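Local coordinates for protein tRNA-5-methyluridine(54) 2-sulfurtransferase (Pyrococcus horikoshii, PDB 3VRH) that catalyses the ATP-dependent 2-thiolation of 5-methyluridine 54 in the T loop of tRNA, a modification that stabilises tRNAs at high temperature, at residues T37-L43 and V193-E198; L176-P181 and Y253-K257. All coordinates share one frame; numbering follows the deposited sequence.

Interaction 1 (T37-L43 and V193-E198); sequences TIERYKL and VKPLYE
The carboxylate of Glu198 meets Thr37 and Arg40 at the last turn of helix 23-40. Thr37 OG1 lies 2.8 Å from Glu198 OE1, but Lys33 O, one turn back on the helix, is a second acceptor within reach of the same single proton, so the share going to OE1 is not settled. Arg40 is met differently: Glu198 OE2 sits over one face of the guanidinium, 3.4 Å from Arg40 NH2, and the two planes stand 86° apart. No N-H points at the oxygen, so this salt bridge rests on charge alone. OE1 also approaches the edge of the Tyr41 ring. Glu198 reaches this place because CG is anti to its own carbonyl carbon (chi1 -57°) and the chain then runs out extended.

Next to these side chains, one water donates to Thr37 OG1 and to Pro195 O (2.7 Å from the water oxygen) and accepts from Glu198 N. A type I turn from Lys194 to Tyr197 brings Pro195 O and Glu198 N to the same water. On the apolar side, Leu43 CB packs 3.8 Å from Val193 CG1, while Ile38 CG1 faces Pro195 CB. Leu43 is placed by a Schellman motif with Lys42 at C-prime, which sends Leu43 N back to Ile38 O (3.0 Å).

With an alanine at Glu198, Arg40 would probably lose its carboxylate mate here and Thr37 OG1 one polar neighbour. The contact joins the N-terminal helix to the loop after strand 191-193 of the PP-loop domain; its charge pairing probably tolerates small shifts, while the water's three bonds tie Thr37 to the turn more specifically.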
loop_
_atom_site.group_PDB
_atom_site.type_symbol
_atom_site.label_atom_id
_atom_site.label_comp_id
_atom_site.label_asym_id
_atom_site.label_seq_id
_atom_site.Cartn_x
_atom_site.Cartn_y
_atom_site.Cartn_z
ATOM N N THR A 37 -7.230 -24.677 2.210
ATOM C CA THR A 37 -6.127 -23.929 1.616
ATOM C C THR A 37 -5.133 -24.820 0.904
ATOM O O THR A 37 -4.711 -24.510 -0.210
ATOM C CB THR A 37 -5.367 -23.098 2.667
ATOM O OG1 THR A 37 -6.280 -22.197 3.291
ATOM C CG2 THR A 37 -4.247 -22.307 2.014
ATOM N N ILE A 38 -4.757 -25.927 1.544
ATOM C CA ILE A 38 -3.840 -26.872 0.936
ATOM C C ILE A 38 -4.415 -27.409 -0.383
ATOM O O ILE A 38 -3.723 -27.474 -1.395
ATOM C CB ILE A 38 -3.548 -28.035 1.893
ATOM C CG1 ILE A 38 -2.842 -27.512 3.147
ATOM C CG2 ILE A 38 -2.725 -29.117 1.189
ATOM C CD1 ILE A 38 -2.778 -28.534 4.269
ATOM N N GLU A 39 -5.687 -27.785 -0.349
ATOM C CA GLU A 39 -6.411 -28.260 -1.525
ATOM C C GLU A 39 -6.455 -27.227 -2.652
ATOM O O GLU A 39 -6.058 -27.510 -3.780
ATOM C CB GLU A 39 -7.839 -28.601 -1.115
ATOM C CG GLU A 39 -8.629 -29.388 -2.124
ATOM C CD GLU A 39 -9.806 -30.098 -1.471
ATOM O OE1 GLU A 39 -10.573 -29.425 -0.735
ATOM O OE2 GLU A 39 -9.948 -31.327 -1.670
ATOM N N ARG A 40 -6.938 -26.030 -2.344
ATOM C CA ARG A 40 -7.143 -25.011 -3.368
ATOM C C ARG A 40 -5.883 -24.668 -4.137
ATOM O O ARG A 40 -5.928 -24.468 -5.357
ATOM C CB ARG A 40 -7.673 -23.731 -2.744
ATOM C CG ARG A 40 -9.037 -23.868 -2.150
ATOM C CD ARG A 40 -9.268 -22.773 -1.151
ATOM N NE ARG A 40 -9.184 -21.475 -1.802
ATOM C CZ ARG A 40 -9.943 -20.450 -1.456
ATOM N NH1 ARG A 40 -9.824 -19.293 -2.087
ATOM N NH2 ARG A 40 -10.823 -20.596 -0.476
ATOM N N TYR A 41 -4.765 -24.578 -3.419
ATOM C CA TYR A 41 -3.518 -24.163 -4.039
ATOM C C TYR A 41 -2.600 -25.335 -4.333
ATOM O O TYR A 41 -1.464 -25.139 -4.766
ATOM C CB TYR A 41 -2.814 -23.099 -3.186
ATOM C CG TYR A 41 -3.623 -21.829 -3.066
ATOM C CD1 TYR A 41 -3.730 -20.949 -4.140
ATOM C CD2 TYR A 41 -4.294 -21.517 -1.894
ATOM C CE1 TYR A 41 -4.482 -19.791 -4.047
ATOM C CE2 TYR A 41 -5.045 -20.350 -1.787
ATOM C CZ TYR A 41 -5.140 -19.499 -2.869
ATOM O OH TYR A 41 -5.884 -18.344 -2.771
ATOM N N LYS A 42 -3.105 -26.548 -4.117
ATOM C CA LYS A 42 -2.342 -27.778 -4.365
ATOM C C LYS A 42 -0.962 -27.724 -3.692
ATOM O O LYS A 42 0.067 -28.026 -4.320
ATOM C CB LYS A 42 -2.177 -28.016 -5.873
ATOM C CG LYS A 42 -3.406 -27.699 -6.705
ATOM C CD LYS A 42 -4.345 -28.880 -6.761
ATOM C CE LYS A 42 -4.356 -29.493 -8.162
ATOM N NZ LYS A 42 -4.965 -30.868 -8.199
ATOM N N LEU A 43 -0.950 -27.330 -2.420
ATOM C CA LEU A 43 0.291 -27.068 -1.702
ATOM C C LEU A 43 1.016 -28.349 -1.384
ATOM O O LEU A 43 2.233 -28.422 -1.522
ATOM C CB LEU A 43 0.005 -26.335 -0.387
ATOM C CG LEU A 43 -0.658 -24.975 -0.571
ATOM C CD1 LEU A 43 -0.922 -24.337 0.790
ATOM C CD2 LEU A 43 0.230 -24.101 -1.437
ATOM N N VAL A 193 5.711 -23.805 1.012
ATOM C CA VAL A 193 4.277 -23.547 1.060
ATOM C C VAL A 193 3.853 -22.879 2.371
ATOM O O VAL A 193 4.561 -22.955 3.378
ATOM C CB VAL A 193 3.458 -24.840 0.849
ATOM C CG1 VAL A 193 3.720 -25.421 -0.519
ATOM C CG2 VAL A 193 3.784 -25.871 1.944
ATOM N N LYS A 194 2.694 -22.224 2.338
ATOM C CA LYS A 194 2.154 -21.481 3.477
ATOM C C LYS A 194 0.723 -21.961 3.722
ATOM O O LYS A 194 -0.242 -21.366 3.210
ATOM C CB LYS A 194 2.168 -19.954 3.187
ATOM C CG LYS A 194 3.565 -19.359 3.068
ATOM C CD LYS A 194 3.562 -17.868 2.711
ATOM C CE LYS A 194 4.997 -17.361 2.590
ATOM N NZ LYS A 194 5.075 -15.881 2.382
ATOM N N PRO A 195 0.575 -23.059 4.473
ATOM C CA PRO A 195 -0.745 -23.628 4.768
ATOM C C PRO A 195 -1.664 -22.719 5.595
ATOM O O PRO A 195 -2.880 -22.894 5.577
ATOM C CB PRO A 195 -0.409 -24.898 5.574
ATOM C CG PRO A 195 1.039 -25.204 5.242
ATOM C CD PRO A 195 1.682 -23.888 4.996
ATOM N N LEU A 196 -1.091 -21.769 6.323
ATOM C CA LEU A 196 -1.899 -20.868 7.125
ATOM C C LEU A 196 -2.244 -19.591 6.349
ATOM O O LEU A 196 -2.667 -18.597 6.940
ATOM C CB LEU A 196 -1.172 -20.499 8.413
ATOM C CG LEU A 196 -0.779 -21.644 9.350
ATOM C CD1 LEU A 196 -0.352 -21.066 10.696
ATOM C CD2 LEU A 196 -1.922 -22.679 9.506
ATOM N N TYR A 197 -2.074 -19.640 5.031
ATOM C CA TYR A 197 -2.328 -18.482 4.167
ATOM C C TYR A 197 -3.652 -17.762 4.401
ATOM O O TYR A 197 -3.717 -16.546 4.259
ATOM C CB TYR A 197 -2.229 -18.875 2.686
ATOM C CG TYR A 197 -1.892 -17.717 1.762
ATOM C CD1 TYR A 197 -0.603 -17.177 1.734
ATOM C CD2 TYR A 197 -2.851 -17.183 0.899
ATOM C CE1 TYR A 197 -0.283 -16.111 0.894
ATOM C CE2 TYR A 197 -2.542 -16.130 0.040
ATOM C CZ TYR A 197 -1.254 -15.592 0.038
ATOM O OH TYR A 197 -0.943 -14.531 -0.821
ATOM N N GLU A 198 -4.701 -18.498 4.756
ATOM C CA GLU A 198 -6.038 -17.903 4.790
ATOM C C GLU A 198 -6.623 -17.745 6.182
ATOM O O GLU A 198 -7.761 -17.262 6.333
ATOM C CB GLU A 198 -7.016 -18.675 3.892
ATOM C CG GLU A 198 -6.554 -18.773 2.442
ATOM C CD GLU A 198 -7.602 -19.404 1.544
ATOM O OE1 GLU A 198 -7.605 -20.646 1.414
ATOM O OE2 GLU A 198 -8.427 -18.656 0.979
HETATM O O HOH W 1 -5.107 -21.299 5.622
#

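Interaction 2 (L176-P181 and Y253-K257)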
loop_
_atom_site.group_PDB
_atom_site.type_symbol
_atom_site.label_atom_id
_atom_site.label_comp_id
_atom_site.label_asym_id
_atom_site.label_seq_id
_atom_site.Cartn_x
_atom_site.Cartn_y
_atom_site.Cartn_z
ATOM N N LEU A 176 7.845 -8.488 -4.528
ATOM C CA LEU A 176 6.423 -8.512 -4.875
ATOM C C LEU A 176 6.086 -9.563 -5.927
ATOM O O LEU A 176 4.930 -9.994 -6.043
ATOM C CB LEU A 176 5.949 -7.133 -5.368
ATOM C CG LEU A 176 5.847 -6.024 -4.316
ATOM C CD1 LEU A 176 5.550 -4.693 -4.989
ATOM C CD2 LEU A 176 4.795 -6.365 -3.279
ATOM N N ALA A 177 7.082 -9.957 -6.715
ATOM C CA ALA A 177 6.846 -10.968 -7.734
ATOM C C ALA A 177 6.750 -12.346 -7.088
ATOM O O ALA A 177 6.147 -13.262 -7.642
ATOM C CB ALA A 177 7.944 -10.938 -8.781
ATOM N N LYS A 178 7.317 -12.470 -5.894
ATOM C CA LYS A 178 7.524 -13.775 -5.269
ATOM C C LYS A 178 6.644 -14.073 -4.037
ATOM O O LYS A 178 7.028 -14.847 -3.165
ATOM C CB LYS A 178 9.014 -13.954 -4.937
ATOM C CG LYS A 178 9.857 -14.375 -6.143
ATOM C CD LYS A 178 11.366 -14.230 -5.894
ATOM C CE LYS A 178 11.874 -12.817 -6.234
ATOM N NZ LYS A 178 13.357 -12.662 -6.043
ATOM N N GLY A 179 5.458 -13.477 -3.982
ATOM C CA GLY A 179 4.541 -13.711 -2.881
ATOM C C GLY A 179 3.564 -14.839 -3.167
ATOM O O GLY A 179 3.740 -15.605 -4.121
ATOM N N GLY A 180 2.522 -14.939 -2.345
ATOM C CA GLY A 180 1.530 -15.985 -2.511
ATOM C C GLY A 180 1.874 -17.209 -1.685
ATOM O O GLY A 180 2.930 -17.263 -1.062
ATOM N N PRO A 181 0.983 -18.207 -1.689
ATOM C CA PRO A 181 1.051 -19.354 -0.772
ATOM C C PRO A 181 2.050 -20.430 -1.178
ATOM O O PRO A 181 2.266 -21.379 -0.403
ATOM C CB PRO A 181 -0.370 -19.924 -0.818
ATOM C CG PRO A 181 -0.869 -19.577 -2.199
ATOM C CD PRO A 181 -0.174 -18.283 -2.604
ATOM N N TYR A 253 -4.074 -8.782 -4.824
ATOM C CA TYR A 253 -2.654 -8.994 -5.093
ATOM C C TYR A 253 -2.377 -10.257 -5.917
ATOM O O TYR A 253 -1.526 -10.250 -6.821
ATOM C CB TYR A 253 -1.848 -9.067 -3.791
ATOM C CG TYR A 253 -0.463 -9.631 -4.015
ATOM C CD1 TYR A 253 0.499 -8.899 -4.693
ATOM C CD2 TYR A 253 -0.128 -10.901 -3.568
ATOM C CE1 TYR A 253 1.759 -9.409 -4.920
ATOM C CE2 TYR A 253 1.124 -11.414 -3.771
ATOM C CZ TYR A 253 2.066 -10.669 -4.448
ATOM O OH TYR A 253 3.321 -11.197 -4.659
ATOM N N LEU A 254 -3.062 -11.342 -5.558
ATOM C CA LEU A 254 -2.875 -12.623 -6.221
ATOM C C LEU A 254 -3.204 -12.509 -7.698
ATOM O O LEU A 254 -2.536 -13.104 -8.542
ATOM C CB LEU A 254 -3.748 -13.702 -5.560
ATOM C CG LEU A 254 -3.232 -14.156 -4.187
ATOM C CD1 LEU A 254 -3.945 -15.407 -3.742
ATOM C CD2 LEU A 254 -1.723 -14.396 -4.232
ATOM N N LYS A 255 -4.220 -11.704 -7.993
ATOM C CA LYS A 255 -4.690 -11.490 -9.358
ATOM C C LYS A 255 -3.739 -10.637 -10.201
ATOM O O LYS A 255 -3.708 -10.756 -11.425
ATOM C CB LYS A 255 -6.102 -10.891 -9.331
ATOM C CG LYS A 255 -7.097 -11.756 -8.536
ATOM C CD LYS A 255 -8.537 -11.234 -8.559
ATOM C CE LYS A 255 -9.306 -11.780 -9.760
ATOM N NZ LYS A 255 -8.710 -11.301 -11.055
ATOM N N LYS A 256 -2.945 -9.797 -9.542
ATOM C CA LYS A 256 -2.121 -8.816 -10.253
ATOM C C LYS A 256 -0.645 -9.124 -10.145
ATOM O O LYS A 256 0.171 -8.432 -10.750
ATOM C CB LYS A 256 -2.364 -7.405 -9.707
ATOM C CG LYS A 256 -3.790 -6.903 -9.821
ATOM C CD LYS A 256 -4.315 -7.075 -11.238
ATOM C CE LYS A 256 -5.594 -6.291 -11.449
ATOM N NZ LYS A 256 -6.017 -6.446 -12.856
ATOM N N LYS A 257 -0.322 -10.139 -9.343
ATOM C CA LYS A 257 1.047 -10.546 -9.031
ATOM C C LYS A 257 1.930 -10.617 -10.278
ATOM O O LYS A 257 3.116 -10.265 -10.259
ATOM C CB LYS A 257 1.004 -11.924 -8.347
ATOM C CG LYS A 257 2.319 -12.430 -7.819
ATOM C CD LYS A 257 2.097 -13.560 -6.795
ATOM C CE LYS A 257 1.991 -14.932 -7.460
ATOM N NZ LYS A 257 3.274 -15.255 -8.144
#
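Tyr253, near the end of helix 245-256, directs its hydroxyl into the bend where helix 173-177 gives way to a glycine-containing loop. Tyr253 OH donates to Leu176 O, which lies in the plane of the ring at its edge. The modelled separation of Tyr253 OH and Leu176 O, 2.4 Å, is very short, so its exact value is doubtful although the pairing is clear. The hydroxyl also accepts a weak bond from Gly179 N at 3.2 Å, with an N-H...O angle of only 126°. The phenol oxygen thus faces an acceptor at the end of helix 173-177 and, weakly, a donor in the loop that follows. With CG anti to the backbone N (chi1 165°), the ring of Tyr253 reaches across to this loop, and Lys257 CB lies over part of one of its faces.

The next amide has a different partner: Gly180 N hydrogen-bonds to Glu160 OE2 on helix 157-169, a helix that also packs against Leu176 and Tyr253. Lys257 folds back along the loop, bent at both chi3 and chi4, bringing CD to 3.7 Å from Gly179 O and NZ to 3.5 Å from Ala177 O; the latter approach is electrostatic at most.

The absence of side chains lets the loop come this close: a beta carbon on Gly179 would stand 2.5 Å from Tyr253 OH. Gly180 has a second reason to be glycine, its phi of 92°, at which a beta carbon would be jammed against the preceding carbonyl. Beyond them, Leu254 CD2 rests 4.0 Å from Gly180 CA.

Leu176 O and, weakly, Gly179 N are thus paired with Tyr253, and Gly180 N with Glu160, which suggests that the path of 176-181 is probably set by both helices.

Overall arrangement
The two contacts, with centres 14 Å apart, meet directly. Lys194 N of interaction 1 probably hydrogen-bonds to Pro181 O of interaction 2 at 2.9 Å, linking the ends of strands 191-193 and 182-183. Tyr197 OH packs 3.5 Å from Leu254 CD2, and Glu160 OE2 bonds to both Tyr197 OH and Gly180 N, giving the contacts a common polar partner. Interaction 1 is nearer the nucleotide site: the side chain of Pro195 is about 6 Å from ATP-binding Gly154, and that of Lys194 about 8 Å from bound bicine. The side chain of Pro181, in interaction 2, is about 13 Å from bicine. Segment 253-257 also borders the dimer interface, where Lys256 packs on Thr173 of the second subunit.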